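PDB 6SKI: putative type VI secretion protein from Escherichia coli, which probably hydrolyses phospholipids as a toxic lipase effector of the type VI secretion system, loaded for delivery on the VgrG spike. Local coordinates for residues Glu408-Trp416 with Ile481-Ser489; Gly147-Val158 with Phe256-Val267. All coordinates share one frame; numbering follows the deposited sequence.

Interaction 1 (Glu408-Trp416 with Ile481-Ser489); sequences ERMAVPNDW and IIGKYTHCS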
loop_
_atom_site.group_PDB
_atom_site.type_symbol
_atom_site.label_atom_id
_atom_site.label_comp_id
_atom_site.label_asym_id
_atom_site.label_seq_id
_atom_site.Cartn_x
_atom_site.Cartn_y
_atom_site.Cartn_z
ATOM N N GLU A 408 10.154 -26.790 2.907
ATOM C CA GLU A 408 10.585 -26.378 4.235
ATOM C C GLU A 408 11.829 -25.516 4.106
ATOM O O GLU A 408 12.868 -25.987 3.637
ATOM C CB GLU A 408 10.871 -27.585 5.128
ATOM C CG GLU A 408 9.651 -28.395 5.500
ATOM C CD GLU A 408 9.894 -29.888 5.405
ATOM O OE1 GLU A 408 10.194 -30.510 6.445
ATOM O OE2 GLU A 408 9.785 -30.440 4.288
ATOM N N ARG A 409 11.722 -24.264 4.531
ATOM C CA ARG A 409 12.855 -23.357 4.599
ATOM C C ARG A 409 12.763 -22.600 5.911
ATOM O O ARG A 409 11.671 -22.216 6.330
ATOM C CB ARG A 409 12.879 -22.383 3.419
ATOM C CG ARG A 409 14.137 -21.548 3.355
ATOM C CD ARG A 409 14.275 -20.849 2.022
ATOM N NE ARG A 409 13.018 -20.264 1.584
ATOM C CZ ARG A 409 12.930 -19.235 0.751
ATOM N NH1 ARG A 409 14.030 -18.680 0.267
ATOM N NH2 ARG A 409 11.744 -18.763 0.406
ATOM N N MET A 410 13.896 -22.401 6.566
ATOM C CA MET A 410 13.914 -21.817 7.896
ATOM C C MET A 410 14.742 -20.543 7.900
ATOM O O MET A 410 15.791 -20.471 7.253
ATOM C CB MET A 410 14.471 -22.806 8.920
ATOM C CG MET A 410 13.476 -23.870 9.354
ATOM S SD MET A 410 12.520 -23.394 10.801
ATOM C CE MET A 410 13.783 -22.592 11.779
ATOM N N ALA A 411 14.257 -19.540 8.632
ATOM C CA ALA A 411 14.964 -18.279 8.844
ATOM C C ALA A 411 15.237 -17.567 7.518
ATOM O O ALA A 411 16.382 -17.313 7.141
ATOM C CB ALA A 411 16.262 -18.506 9.623
ATOM N N VAL A 412 14.158 -17.246 6.812
ATOM C CA VAL A 412 14.262 -16.512 5.554
ATOM C C VAL A 412 14.574 -15.052 5.863
ATOM O O VAL A 412 13.757 -14.362 6.487
ATOM C CB VAL A 412 12.981 -16.646 4.719
ATOM C CG1 VAL A 412 13.244 -16.228 3.287
ATOM C CG2 VAL A 412 12.464 -18.072 4.769
ATOM N N PRO A 413 15.735 -14.547 5.454
ATOM C CA PRO A 413 16.071 -13.147 5.725
ATOM C C PRO A 413 15.222 -12.182 4.907
ATOM O O PRO A 413 14.815 -12.474 3.783
ATOM C CB PRO A 413 17.549 -13.070 5.336
ATOM C CG PRO A 413 17.667 -14.106 4.274
ATOM C CD PRO A 413 16.842 -15.241 4.779
ATOM N N ASN A 414 14.955 -11.016 5.497
ATOM C CA ASN A 414 14.122 -9.986 4.892
ATOM C C ASN A 414 14.933 -8.820 4.335
ATOM O O ASN A 414 14.423 -7.698 4.259
ATOM C CB ASN A 414 13.101 -9.478 5.908
ATOM C CG ASN A 414 13.719 -8.581 6.959
ATOM O OD1 ASN A 414 14.876 -8.751 7.333
ATOM N ND2 ASN A 414 12.947 -7.617 7.440
ATOM N N ASP A 415 16.176 -9.060 3.934
ATOM C CA ASP A 415 17.095 -7.987 3.585
ATOM C C ASP A 415 16.983 -7.524 2.140
ATOM O O ASP A 415 17.709 -6.606 1.750
ATOM C CB ASP A 415 18.534 -8.427 3.858
ATOM C CG ASP A 415 18.791 -8.700 5.318
ATOM O OD1 ASP A 415 18.729 -7.749 6.122
ATOM O OD2 ASP A 415 19.053 -9.868 5.665
ATOM N N TRP A 416 16.111 -8.120 1.332
ATOM C CA TRP A 416 15.990 -7.701 -0.057
ATOM C C TRP A 416 15.016 -6.543 -0.228
ATOM O O TRP A 416 15.103 -5.805 -1.222
ATOM C CB TRP A 416 15.559 -8.885 -0.927
ATOM C CG TRP A 416 15.562 -8.572 -2.381
ATOM C CD1 TRP A 416 14.477 -8.392 -3.182
ATOM C CD2 TRP A 416 16.710 -8.382 -3.209
ATOM N NE1 TRP A 416 14.878 -8.109 -4.463
ATOM C CE2 TRP A 416 16.246 -8.096 -4.505
ATOM C CE3 TRP A 416 18.087 -8.429 -2.981
ATOM C CZ2 TRP A 416 17.108 -7.858 -5.568
ATOM C CZ3 TRP A 416 18.940 -8.192 -4.035
ATOM C CH2 TRP A 416 18.449 -7.911 -5.312
ATOM N N ILE A 481 21.987 -16.206 -4.959
ATOM C CA ILE A 481 22.246 -15.425 -3.754
ATOM C C ILE A 481 21.023 -14.598 -3.381
ATOM O O ILE A 481 20.705 -14.433 -2.197
ATOM C CB ILE A 481 23.491 -14.541 -3.948
ATOM C CG1 ILE A 481 24.702 -15.407 -4.289
ATOM C CG2 ILE A 481 23.753 -13.718 -2.710
ATOM C CD1 ILE A 481 25.840 -14.635 -4.905
ATOM N N ILE A 482 20.305 -14.083 -4.378
ATOM C CA ILE A 482 19.067 -13.370 -4.089
ATOM C C ILE A 482 17.980 -14.347 -3.665
ATOM O O ILE A 482 17.112 -14.005 -2.853
ATOM C CB ILE A 482 18.634 -12.536 -5.307
ATOM C CG1 ILE A 482 19.660 -11.445 -5.599
ATOM C CG2 ILE A 482 17.278 -11.899 -5.074
ATOM C CD1 ILE A 482 19.544 -10.871 -6.985
ATOM N N GLY A 483 18.023 -15.579 -4.172
ATOM C CA GLY A 483 17.077 -16.591 -3.761
ATOM C C GLY A 483 17.187 -16.958 -2.306
ATOM O O GLY A 483 16.231 -17.495 -1.740
ATOM N N LYS A 484 18.334 -16.680 -1.683
ATOM C CA LYS A 484 18.380 -16.783 -0.226
ATOM C C LYS A 484 17.389 -15.837 0.440
ATOM O O LYS A 484 16.915 -16.119 1.545
ATOM C CB LYS A 484 19.780 -16.488 0.310
ATOM C CG LYS A 484 20.910 -17.209 -0.376
ATOM C CD LYS A 484 22.239 -16.874 0.279
ATOM C CE LYS A 484 23.272 -17.959 0.021
ATOM N NZ LYS A 484 23.196 -18.489 -1.369
ATOM N N TYR A 485 17.063 -14.719 -0.207
ATOM C CA TYR A 485 16.343 -13.629 0.433
ATOM C C TYR A 485 14.920 -13.446 -0.072
ATOM O O TYR A 485 14.183 -12.633 0.493
ATOM C CB TYR A 485 17.116 -12.319 0.249
ATOM C CG TYR A 485 18.494 -12.338 0.857
ATOM C CD1 TYR A 485 19.563 -12.902 0.186
ATOM C CD2 TYR A 485 18.727 -11.773 2.097
ATOM C CE1 TYR A 485 20.818 -12.922 0.740
ATOM C CE2 TYR A 485 19.979 -11.789 2.660
ATOM C CZ TYR A 485 21.022 -12.361 1.976
ATOM O OH TYR A 485 22.277 -12.374 2.532
ATOM N N THR A 486 14.510 -14.163 -1.111
ATOM C CA THR A 486 13.143 -14.073 -1.602
ATOM C C THR A 486 12.287 -15.149 -0.950
ATOM O O THR A 486 12.701 -16.306 -0.846
ATOM C CB THR A 486 13.086 -14.193 -3.125
ATOM O OG1 THR A 486 11.734 -14.429 -3.539
ATOM C CG2 THR A 486 13.945 -15.314 -3.605
ATOM N N HIS A 487 11.098 -14.759 -0.511
ATOM C CA HIS A 487 10.173 -15.661 0.152
ATOM C C HIS A 487 9.254 -16.297 -0.877
ATOM O O HIS A 487 8.889 -15.667 -1.872
ATOM C CB HIS A 487 9.334 -14.923 1.195
ATOM C CG HIS A 487 10.136 -14.288 2.285
ATOM N ND1 HIS A 487 9.918 -14.553 3.619
ATOM C CD2 HIS A 487 11.149 -13.392 2.243
ATOM C CE1 HIS A 487 10.762 -13.848 4.350
ATOM N NE2 HIS A 487 11.522 -13.137 3.538
ATOM N N CYS A 488 8.895 -17.554 -0.642
ATOM C CA CYS A 488 7.871 -18.218 -1.438
ATOM C C CYS A 488 6.522 -17.860 -0.827
ATOM O O CYS A 488 6.151 -18.381 0.229
ATOM C CB CYS A 488 8.093 -19.728 -1.466
ATOM S SG CYS A 488 6.873 -20.639 -2.431
ATOM N N SER A 489 5.792 -16.964 -1.488
ATOM C CA SER A 489 4.540 -16.453 -0.952
ATOM C C SER A 489 3.323 -17.205 -1.460
ATOM O O SER A 489 2.267 -17.141 -0.823
ATOM C CB SER A 489 4.388 -14.966 -1.291
ATOM O OG SER A 489 4.526 -14.744 -2.681
#
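Pro413 and Tyr485 bring the two segments closest, their CA atoms 5.3 Å apart, where the backbone beyond strand 398-409 passes the backbone beyond helix 476-483. Arg409 reaches across to the backbone of the second segment. Arg409 NH1 and NH2 both donate to Thr486 O, each at 2.9 Å. The grip is end-on, and the oxygen lies near the guanidinium plane, 12° out of it. NH2 meets a lone pair of the oxygen, in the carbonyl plane, while NH1 comes almost in line with the C=O bond. Both bonds are bent, with N-H...O angles close to 140°. NH2 also forms a salt bridge with Glu328, so the guanidinium is held from outside the contact as well. Val412 CG1 lies over a face of this group and also over a face of the His487 ring. Val412 CG1 lies 3.5 Å from the His487 ring centroid, a CH-pi contact. With CG1 anti to the backbone N (chi1 -164°), the methyl can reach both groups. A weak bond of 3.4 Å from His487 NE2 to Pro413 O adds a polar link. Pro413 CG lies 3.4 Å from Tyr485 CD2, and the two side chains cross nearly at right angles. Asp415 OD2 comes to the edge of the tyrosine ring, and Tyr485 OH bonds to Glu450. Further along, Ile482 CG2 sits over the six-membered ring of Trp416, 3.9 Å from its centroid, and Ile482 CD1 packs on Trp416 CH2. Around this largely buried junction, strand 328-341 adjoins Val412, His487 and Cys488, Tyr317 stacks on His487, and helix 452-466 packs against Ile482.

Interaction 2 (Gly147-Val158 with Phe256-Val267); sequences GTSILDIFEGVV and FFDINGRSNPGV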
loop_
_atom_site.group_PDB
_atom_site.type_symbol
_atom_site.label_atom_id
_atom_site.label_comp_id
_atom_site.label_asym_id
_atom_site.label_seq_id
_atom_site.Cartn_x
_atom_site.Cartn_y
_atom_site.Cartn_z
ATOM N N GLY A 147 -20.560 -7.822 6.055
ATOM C CA GLY A 147 -20.743 -7.504 4.649
ATOM C C GLY A 147 -20.354 -6.075 4.331
ATOM O O GLY A 147 -19.701 -5.805 3.319
ATOM N N THR A 148 -20.738 -5.141 5.202
ATOM C CA THR A 148 -20.326 -3.754 5.032
ATOM C C THR A 148 -18.813 -3.613 5.151
ATOM O O THR A 148 -18.202 -2.811 4.442
ATOM C CB THR A 148 -21.038 -2.868 6.055
ATOM O OG1 THR A 148 -22.454 -3.014 5.905
ATOM C CG2 THR A 148 -20.671 -1.409 5.854
ATOM N N SER A 149 -18.189 -4.400 6.030
ATOM C CA SER A 149 -16.735 -4.355 6.160
ATOM C C SER A 149 -16.042 -4.865 4.903
ATOM O O SER A 149 -15.047 -4.281 4.453
ATOM C CB SER A 149 -16.301 -5.177 7.371
ATOM O OG SER A 149 -16.307 -4.395 8.549
ATOM N N ILE A 150 -16.565 -5.937 4.310
ATOM C CA ILE A 150 -15.965 -6.476 3.100
ATOM C C ILE A 150 -16.193 -5.529 1.932
ATOM O O ILE A 150 -15.335 -5.405 1.052
ATOM C CB ILE A 150 -16.532 -7.879 2.821
ATOM C CG1 ILE A 150 -16.149 -8.835 3.947
ATOM C CG2 ILE A 150 -16.028 -8.423 1.499
ATOM C CD1 ILE A 150 -16.662 -10.236 3.751
ATOM N N LEU A 151 -17.318 -4.814 1.926
ATOM C CA LEU A 151 -17.540 -3.801 0.901
ATOM C C LEU A 151 -16.648 -2.587 1.110
ATOM O O LEU A 151 -16.260 -1.931 0.138
ATOM C CB LEU A 151 -19.005 -3.374 0.894
ATOM C CG LEU A 151 -19.886 -4.050 -0.150
ATOM C CD1 LEU A 151 -21.324 -3.606 0.009
ATOM C CD2 LEU A 151 -19.373 -3.751 -1.542
ATOM N N ASP A 152 -16.327 -2.274 2.365
ATOM C CA ASP A 152 -15.402 -1.189 2.657
ATOM C C ASP A 152 -14.003 -1.522 2.168
ATOM O O ASP A 152 -13.305 -0.660 1.625
ATOM C CB ASP A 152 -15.393 -0.911 4.158
ATOM C CG ASP A 152 -16.521 0.001 4.588
ATOM O OD1 ASP A 152 -16.645 0.264 5.803
ATOM O OD2 ASP A 152 -17.291 0.450 3.715
ATOM N N ILE A 153 -13.574 -2.769 2.363
ATOM C CA ILE A 153 -12.279 -3.193 1.836
ATOM C C ILE A 153 -12.305 -3.233 0.314
ATOM O O ILE A 153 -11.314 -2.899 -0.345
ATOM C CB ILE A 153 -11.873 -4.551 2.429
ATOM C CG1 ILE A 153 -11.894 -4.485 3.953
ATOM C CG2 ILE A 153 -10.502 -4.957 1.934
ATOM C CD1 ILE A 153 -10.769 -3.683 4.537
ATOM N N PHE A 154 -13.430 -3.649 -0.270
ATOM C CA PHE A 154 -13.532 -3.703 -1.724
ATOM C C PHE A 154 -13.387 -2.319 -2.339
ATOM O O PHE A 154 -12.769 -2.160 -3.398
ATOM C CB PHE A 154 -14.863 -4.336 -2.123
ATOM C CG PHE A 154 -15.046 -4.482 -3.602
ATOM C CD1 PHE A 154 -16.070 -3.818 -4.251
ATOM C CD2 PHE A 154 -14.199 -5.286 -4.342
ATOM C CE1 PHE A 154 -16.247 -3.954 -5.607
ATOM C CE2 PHE A 154 -14.370 -5.423 -5.701
ATOM C CZ PHE A 154 -15.395 -4.755 -6.334
ATOM N N GLU A 155 -13.948 -1.305 -1.689
ATOM C CA GLU A 155 -13.860 0.075 -2.138
ATOM C C GLU A 155 -12.741 0.835 -1.442
ATOM O O GLU A 155 -12.778 2.066 -1.391
ATOM C CB GLU A 155 -15.195 0.778 -1.909
ATOM C CG GLU A 155 -16.188 0.578 -3.034
ATOM C CD GLU A 155 -17.622 0.702 -2.568
ATOM O OE1 GLU A 155 -17.846 0.751 -1.341
ATOM O OE2 GLU A 155 -18.525 0.750 -3.429
ATOM N N GLY A 156 -11.752 0.121 -0.906
ATOM C CA GLY A 156 -10.788 0.736 -0.013
ATOM C C GLY A 156 -9.887 1.761 -0.666
ATOM O O GLY A 156 -9.380 2.655 0.008
ATOM N N VAL A 157 -9.652 1.640 -1.973
ATOM C CA VAL A 157 -8.696 2.527 -2.635
ATOM C C VAL A 157 -9.190 3.971 -2.603
ATOM O O VAL A 157 -8.461 4.893 -2.209
ATOM C CB VAL A 157 -8.436 2.044 -4.072
ATOM C CG1 VAL A 157 -7.966 3.186 -4.945
ATOM C CG2 VAL A 157 -7.434 0.909 -4.072
ATOM N N VAL A 158 -10.444 4.188 -3.001
ATOM C CA VAL A 158 -10.988 5.542 -3.032
ATOM C C VAL A 158 -11.149 6.089 -1.619
ATOM O O VAL A 158 -10.894 7.272 -1.359
ATOM C CB VAL A 158 -12.317 5.551 -3.807
ATOM C CG1 VAL A 158 -12.783 6.974 -4.050
ATOM C CG2 VAL A 158 -12.160 4.804 -5.117
ATOM N N PHE A 256 -19.668 -13.289 -3.573
ATOM C CA PHE A 256 -20.360 -13.099 -2.305
ATOM C C PHE A 256 -21.817 -12.768 -2.592
ATOM O O PHE A 256 -22.113 -11.733 -3.196
ATOM C CB PHE A 256 -19.717 -11.981 -1.489
ATOM C CG PHE A 256 -18.415 -12.359 -0.858
ATOM C CD1 PHE A 256 -18.312 -12.496 0.511
ATOM C CD2 PHE A 256 -17.288 -12.560 -1.630
ATOM C CE1 PHE A 256 -17.117 -12.838 1.095
ATOM C CE2 PHE A 256 -16.091 -12.900 -1.051
ATOM C CZ PHE A 256 -16.007 -13.038 0.312
ATOM N N PHE A 257 -22.724 -13.637 -2.145
ATOM C CA PHE A 257 -24.142 -13.443 -2.428
ATOM C C PHE A 257 -24.657 -12.137 -1.837
ATOM O O PHE A 257 -25.501 -11.464 -2.439
ATOM C CB PHE A 257 -24.942 -14.624 -1.884
ATOM C CG PHE A 257 -26.426 -14.445 -1.981
ATOM C CD1 PHE A 257 -27.078 -14.600 -3.188
ATOM C CD2 PHE A 257 -27.170 -14.122 -0.862
ATOM C CE1 PHE A 257 -28.439 -14.434 -3.278
ATOM C CE2 PHE A 257 -28.530 -13.954 -0.947
ATOM C CZ PHE A 257 -29.166 -14.112 -2.156
ATOM N N ASP A 258 -24.158 -11.764 -0.660
ATOM C CA ASP A 258 -24.734 -10.636 0.064
ATOM C C ASP A 258 -24.429 -9.306 -0.614
ATOM O O ASP A 258 -25.269 -8.399 -0.611
ATOM C CB ASP A 258 -24.216 -10.632 1.500
ATOM C CG ASP A 258 -24.469 -11.941 2.212
ATOM O OD1 ASP A 258 -23.629 -12.857 2.081
ATOM O OD2 ASP A 258 -25.499 -12.057 2.907
ATOM N N ILE A 259 -23.240 -9.164 -1.196
ATOM C CA ILE A 259 -22.717 -7.858 -1.572
ATOM C C ILE A 259 -22.262 -7.777 -3.021
ATOM O O ILE A 259 -21.770 -6.726 -3.436
ATOM C CB ILE A 259 -21.568 -7.437 -0.635
ATOM C CG1 ILE A 259 -20.516 -8.540 -0.574
ATOM C CG2 ILE A 259 -22.100 -7.138 0.753
ATOM C CD1 ILE A 259 -19.474 -8.324 0.483
ATOM N N ASN A 260 -22.402 -8.846 -3.809
ATOM C CA ASN A 260 -21.917 -8.792 -5.186
ATOM C C ASN A 260 -22.686 -7.794 -6.041
ATOM O O ASN A 260 -22.238 -7.471 -7.146
ATOM C CB ASN A 260 -21.972 -10.173 -5.840
ATOM C CG ASN A 260 -23.330 -10.829 -5.717
ATOM O OD1 ASN A 260 -24.318 -10.188 -5.368
ATOM N ND2 ASN A 260 -23.381 -12.123 -6.000
ATOM N N GLY A 261 -23.831 -7.306 -5.562
ATOM C CA GLY A 261 -24.597 -6.347 -6.341
ATOM C C GLY A 261 -23.866 -5.034 -6.542
ATOM O O GLY A 261 -24.001 -4.392 -7.587
ATOM N N ARG A 262 -23.093 -4.613 -5.542
ATOM C CA ARG A 262 -22.340 -3.371 -5.644
ATOM C C ARG A 262 -21.386 -3.409 -6.832
ATOM O O ARG A 262 -20.703 -4.406 -7.072
ATOM C CB ARG A 262 -21.561 -3.119 -4.353
ATOM C CG ARG A 262 -20.684 -1.879 -4.384
ATOM C CD ARG A 262 -21.469 -0.626 -4.038
ATOM N NE ARG A 262 -22.309 -0.803 -2.857
ATOM C CZ ARG A 262 -21.941 -0.474 -1.622
ATOM N NH1 ARG A 262 -22.773 -0.667 -0.608
ATOM N NH2 ARG A 262 -20.742 0.045 -1.402
ATOM N N SER A 263 -21.348 -2.308 -7.578
ATOM C CA SER A 263 -20.481 -2.204 -8.739
ATOM C C SER A 263 -19.030 -2.021 -8.306
ATOM O O SER A 263 -18.732 -1.737 -7.143
ATOM C CB SER A 263 -20.910 -1.040 -9.630
ATOM O OG SER A 263 -21.242 0.100 -8.858
ATOM N N ASN A 264 -18.124 -2.202 -9.262
ATOM C CA ASN A 264 -16.708 -2.035 -8.977
ATOM C C ASN A 264 -16.419 -0.602 -8.531
ATOM O O ASN A 264 -17.130 0.330 -8.927
ATOM C CB ASN A 264 -15.858 -2.425 -10.194
ATOM C CG ASN A 264 -16.089 -1.534 -11.416
ATOM O OD1 ASN A 264 -16.732 -0.490 -11.349
ATOM N ND2 ASN A 264 -15.546 -1.959 -12.550
ATOM N N PRO A 265 -15.428 -0.393 -7.668
ATOM C CA PRO A 265 -15.090 0.972 -7.268
ATOM C C PRO A 265 -14.465 1.730 -8.424
ATOM O O PRO A 265 -13.784 1.159 -9.279
ATOM C CB PRO A 265 -14.092 0.762 -6.127
ATOM C CG PRO A 265 -13.416 -0.509 -6.503
ATOM C CD PRO A 265 -14.514 -1.374 -7.059
ATOM N N GLY A 266 -14.707 3.035 -8.448
ATOM C CA GLY A 266 -14.184 3.839 -9.530
ATOM C C GLY A 266 -12.720 4.162 -9.337
ATOM O O GLY A 266 -12.348 5.333 -9.216
ATOM N N VAL A 267 -11.877 3.134 -9.305
ATOM C CA VAL A 267 -10.447 3.335 -9.113
ATOM C C VAL A 267 -9.806 3.633 -10.463
ATOM O O VAL A 267 -10.057 2.943 -11.457
ATOM C CB VAL A 267 -9.792 2.131 -8.414
ATOM C CG1 VAL A 267 -10.613 1.724 -7.207
ATOM C CG2 VAL A 267 -9.628 0.947 -9.349
#
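Leu151 CD1 rests on a face of the Arg262 guanidinium, offset toward the rim, while Glu155 meets the same group at its edge. A methyl and a carboxylate thus meet one guanidinium, over a face and at an edge. Arg262 NH2 donates to Glu155 OE2 over 3.1 Å, with a nearly straight N-H...O angle of 166°. The donor arrives on the syn side of OE2. Glu155 OE1 lies 3.0 Å from Arg262 NH2, so this one nitrogen faces both oxygens of the salt bridge. The carboxylate and guanidinium planes are 27° apart. Bends at chi2 and chi3 fold the arginine chain back over Leu151, whose CD2 touches its CB and CG. The ion pair lies on the more exposed part of the contact. Along the rest of the contact the touching groups are mostly apolar. Ile259 CD1 packs on Ile150 CG2 at 3.6 Å, and Ile259 CG2 packs on Leu151 CD1. Ile150 CD1 also reaches Phe256 CE1. Phe154 sends CE1 to Pro265 CD at 3.4 Å, the two side chains crossing at about a right angle, and Ser263 O lies at the ring edge. Glu155 CG touches Pro265 CB. Past the break between the helices, Val157 CG1 meets Val267 CG1 at 3.8 Å. Glu155 both leaves helix 144-154 and occupies the N-cap position of helix 156-178, and segment 256-267 runs alongside both helices. That segment makes a type I turn from Ile259 to Arg262 and an inverse gamma turn centred on Gly266. It belongs to the loop between parallel strands 237-243 and 278-284. A loop packed on helices beside a mainly parallel sheet is consistent with the alpha/beta-hydrolase clan of the Tle1-like catalytic domain.

How the interactions relate
Interactions 1 and 2 lie on opposite sides of the chain's centre, with centres 34 Å apart and nearest atoms about 18 Å apart. They share no helix or strand. Interaction 1 is the more buried and joins the end of a strand in the three-stranded antiparallel sheet to the end of a helix. Interaction 2 is partly buried and lays a loop of the mainly parallel sheet along two consecutive helices. Each includes an arginine. Arg409 holds a backbone carbonyl in the interior and has an acidic partner outside the contact, whereas Arg262 pairs with a carboxylate within its contact, near the surface. Aromatic faces receive methyl groups only in interaction 1; interaction 2 relies on aliphatic contacts together with two phenylalanine rings met obliquely.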